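Side-chain contact in LYND (Lyngbya aestuarii, PDB 4V1T), which probably catalyses the ATP-dependent cyclodehydration of residues in ribosomally made precursor peptides to azolines, as a YcaO-family heterocyclase: residues L110-T115 / K270-A275. Numbering follows the deposited sequence.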
loop_
_atom_site.group_PDB
_atom_site.type_symbol
_atom_site.label_atom_id
_atom_site.label_comp_id
_atom_site.label_asym_id
_atom_site.label_seq_id
_atom_site.Cartn_x
_atom_site.Cartn_y
_atom_site.Cartn_z
ATOM N N LEU B 110 -7.298 -36.160 -2.244
ATOM C CA LEU B 110 -5.864 -36.411 -2.258
ATOM C C LEU B 110 -5.488 -37.696 -2.999
ATOM O O LEU B 110 -4.312 -37.916 -3.290
ATOM C CB LEU B 110 -5.329 -36.462 -0.821
ATOM C CG LEU B 110 -5.256 -35.139 -0.054
ATOM C CD1 LEU B 110 -4.838 -35.387 1.383
ATOM C CD2 LEU B 110 -4.293 -34.173 -0.705
ATOM N N ARG B 111 -6.479 -38.534 -3.303
ATOM C CA ARG B 111 -6.249 -39.787 -4.036
ATOM C C ARG B 111 -6.114 -39.560 -5.535
ATOM O O ARG B 111 -5.796 -40.480 -6.273
ATOM C CB ARG B 111 -7.390 -40.771 -3.796
ATOM C CG ARG B 111 -7.481 -41.280 -2.376
ATOM C CD ARG B 111 -8.603 -42.287 -2.217
ATOM N NE ARG B 111 -8.767 -42.726 -0.837
ATOM C CZ ARG B 111 -7.797 -42.748 0.080
ATOM N NH1 ARG B 111 -6.562 -42.363 -0.223
ATOM N NH2 ARG B 111 -8.057 -43.165 1.315
ATOM N N GLN B 112 -6.376 -38.343 -5.984
ATOM C CA GLN B 112 -6.254 -38.010 -7.401
ATOM C C GLN B 112 -4.784 -38.019 -7.813
ATOM O O GLN B 112 -3.973 -37.315 -7.205
ATOM C CB GLN B 112 -6.853 -36.633 -7.684
ATOM C CG GLN B 112 -8.359 -36.555 -7.535
ATOM C CD GLN B 112 -8.863 -35.126 -7.616
ATOM O OE1 GLN B 112 -9.395 -34.703 -8.634
ATOM N NE2 GLN B 112 -8.687 -34.370 -6.532
ATOM N N PRO B 113 -4.432 -38.815 -8.836
ATOM C CA PRO B 113 -3.034 -38.811 -9.247
ATOM C C PRO B 113 -2.659 -37.552 -10.034
ATOM O O PRO B 113 -3.516 -36.898 -10.633
ATOM C CB PRO B 113 -2.912 -40.064 -10.116
ATOM C CG PRO B 113 -4.282 -40.324 -10.620
ATOM C CD PRO B 113 -5.241 -39.784 -9.600
ATOM N N VAL B 114 -1.367 -37.239 -10.020
ATOM C CA VAL B 114 -0.808 -36.073 -10.698
ATOM C C VAL B 114 0.335 -36.529 -11.621
ATOM O O VAL B 114 0.914 -37.602 -11.417
ATOM C CB VAL B 114 -0.316 -35.055 -9.646
ATOM C CG1 VAL B 114 0.881 -34.249 -10.115
ATOM C CG2 VAL B 114 -1.456 -34.133 -9.240
ATOM N N THR B 115 0.642 -35.732 -12.643
ATOM C CA THR B 115 1.804 -35.992 -13.493
ATOM C C THR B 115 2.807 -34.862 -13.370
ATOM O O THR B 115 2.420 -33.696 -13.247
ATOM C CB THR B 115 1.424 -36.173 -14.981
ATOM O OG1 THR B 115 0.776 -34.994 -15.470
ATOM C CG2 THR B 115 0.501 -37.371 -15.155
ATOM N N LYS B 270 -9.364 -28.323 -3.702
ATOM C CA LYS B 270 -10.280 -27.320 -4.216
ATOM C C LYS B 270 -11.017 -27.816 -5.463
ATOM O O LYS B 270 -12.231 -27.646 -5.606
ATOM C CB LYS B 270 -9.509 -26.035 -4.514
ATOM C CG LYS B 270 -10.309 -24.939 -5.200
ATOM C CD LYS B 270 -9.831 -23.574 -4.738
ATOM C CE LYS B 270 -10.406 -22.447 -5.550
ATOM N NZ LYS B 270 -9.738 -21.160 -5.218
ATOM N N TYR B 271 -10.273 -28.446 -6.356
ATOM C CA TYR B 271 -10.830 -28.926 -7.611
ATOM C C TYR B 271 -11.848 -30.035 -7.373
ATOM O O TYR B 271 -12.878 -30.087 -8.037
ATOM C CB TYR B 271 -9.715 -29.443 -8.505
ATOM C CG TYR B 271 -10.206 -30.207 -9.709
ATOM C CD1 TYR B 271 -10.883 -29.563 -10.735
ATOM C CD2 TYR B 271 -9.994 -31.571 -9.818
ATOM C CE1 TYR B 271 -11.326 -30.259 -11.850
ATOM C CE2 TYR B 271 -10.428 -32.271 -10.927
ATOM C CZ TYR B 271 -11.089 -31.607 -11.941
ATOM O OH TYR B 271 -11.532 -32.296 -13.042
ATOM N N HIS B 272 -11.545 -30.924 -6.425
ATOM C CA HIS B 272 -12.424 -32.026 -6.094
ATOM C C HIS B 272 -13.765 -31.508 -5.576
ATOM O O HIS B 272 -14.807 -31.990 -5.984
ATOM C CB HIS B 272 -11.771 -32.927 -5.051
ATOM C CG HIS B 272 -12.647 -34.043 -4.582
ATOM N ND1 HIS B 272 -12.881 -35.172 -5.336
ATOM C CD2 HIS B 272 -13.340 -34.211 -3.431
ATOM C CE1 HIS B 272 -13.685 -35.984 -4.677
ATOM N NE2 HIS B 272 -13.979 -35.425 -3.517
ATOM N N VAL B 273 -13.728 -30.508 -4.700
ATOM C CA VAL B 273 -14.933 -30.004 -4.042
ATOM C C VAL B 273 -15.758 -29.141 -4.987
ATOM O O VAL B 273 -16.921 -28.882 -4.715
ATOM C CB VAL B 273 -14.573 -29.208 -2.762
ATOM C CG1 VAL B 273 -15.823 -28.689 -2.045
ATOM C CG2 VAL B 273 -13.801 -30.086 -1.808
ATOM N N ASN B 274 -15.163 -28.705 -6.098
ATOM C CA ASN B 274 -15.883 -27.885 -7.082
ATOM C C ASN B 274 -16.349 -28.659 -8.315
ATOM O O ASN B 274 -17.127 -28.134 -9.107
ATOM C CB ASN B 274 -15.027 -26.692 -7.520
ATOM C CG ASN B 274 -15.065 -25.523 -6.532
ATOM O OD1 ASN B 274 -14.323 -24.562 -6.699
ATOM N ND2 ASN B 274 -15.920 -25.595 -5.508
ATOM N N ALA B 275 -15.877 -29.889 -8.483
ATOM C CA ALA B 275 -16.382 -30.750 -9.548
ATOM C C ALA B 275 -17.880 -30.904 -9.331
ATOM O O ALA B 275 -18.686 -30.549 -10.191
ATOM C CB ALA B 275 -15.689 -32.100 -9.534
#
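Gln112 reaches with its terminal amide to helix 250-275, where it meets Tyr271 and His272. OE1 of Gln112 lies at the edge of the Tyr271 ring, in the ring plane, 3.4 Å from CD2 of Tyr271, with CE2 beside it. The amide is in addition only 9° from the plane of the phenol ring, an approach in which the oxygen would meet the weakly positive C-H rim rather than the pi face. On the other branch of the amide, NE2 of Gln112 lies 3.7 Å from CB of His272, and the imidazole is turned 64° from the amide plane. The Gln112 chain runs extended beyond CG (chi2 171°), which carries the amide across to the helix. NE2 is hydrogen-bonded to two backbone carbonyls, those of Ala109 and Ile268, which fix the amide flip and leave OE1 turned to the tyrosine. His272 packs in addition on Val105, Glu108 and Ala109 of helix 103-109. The contact is peripheral packing, away from the zinc and ADP sites: it joins the C-terminal part of helix 250-275 to the loop between helix 103-109 and strand 114-118, a parallel member of a seven-stranded mixed sheet.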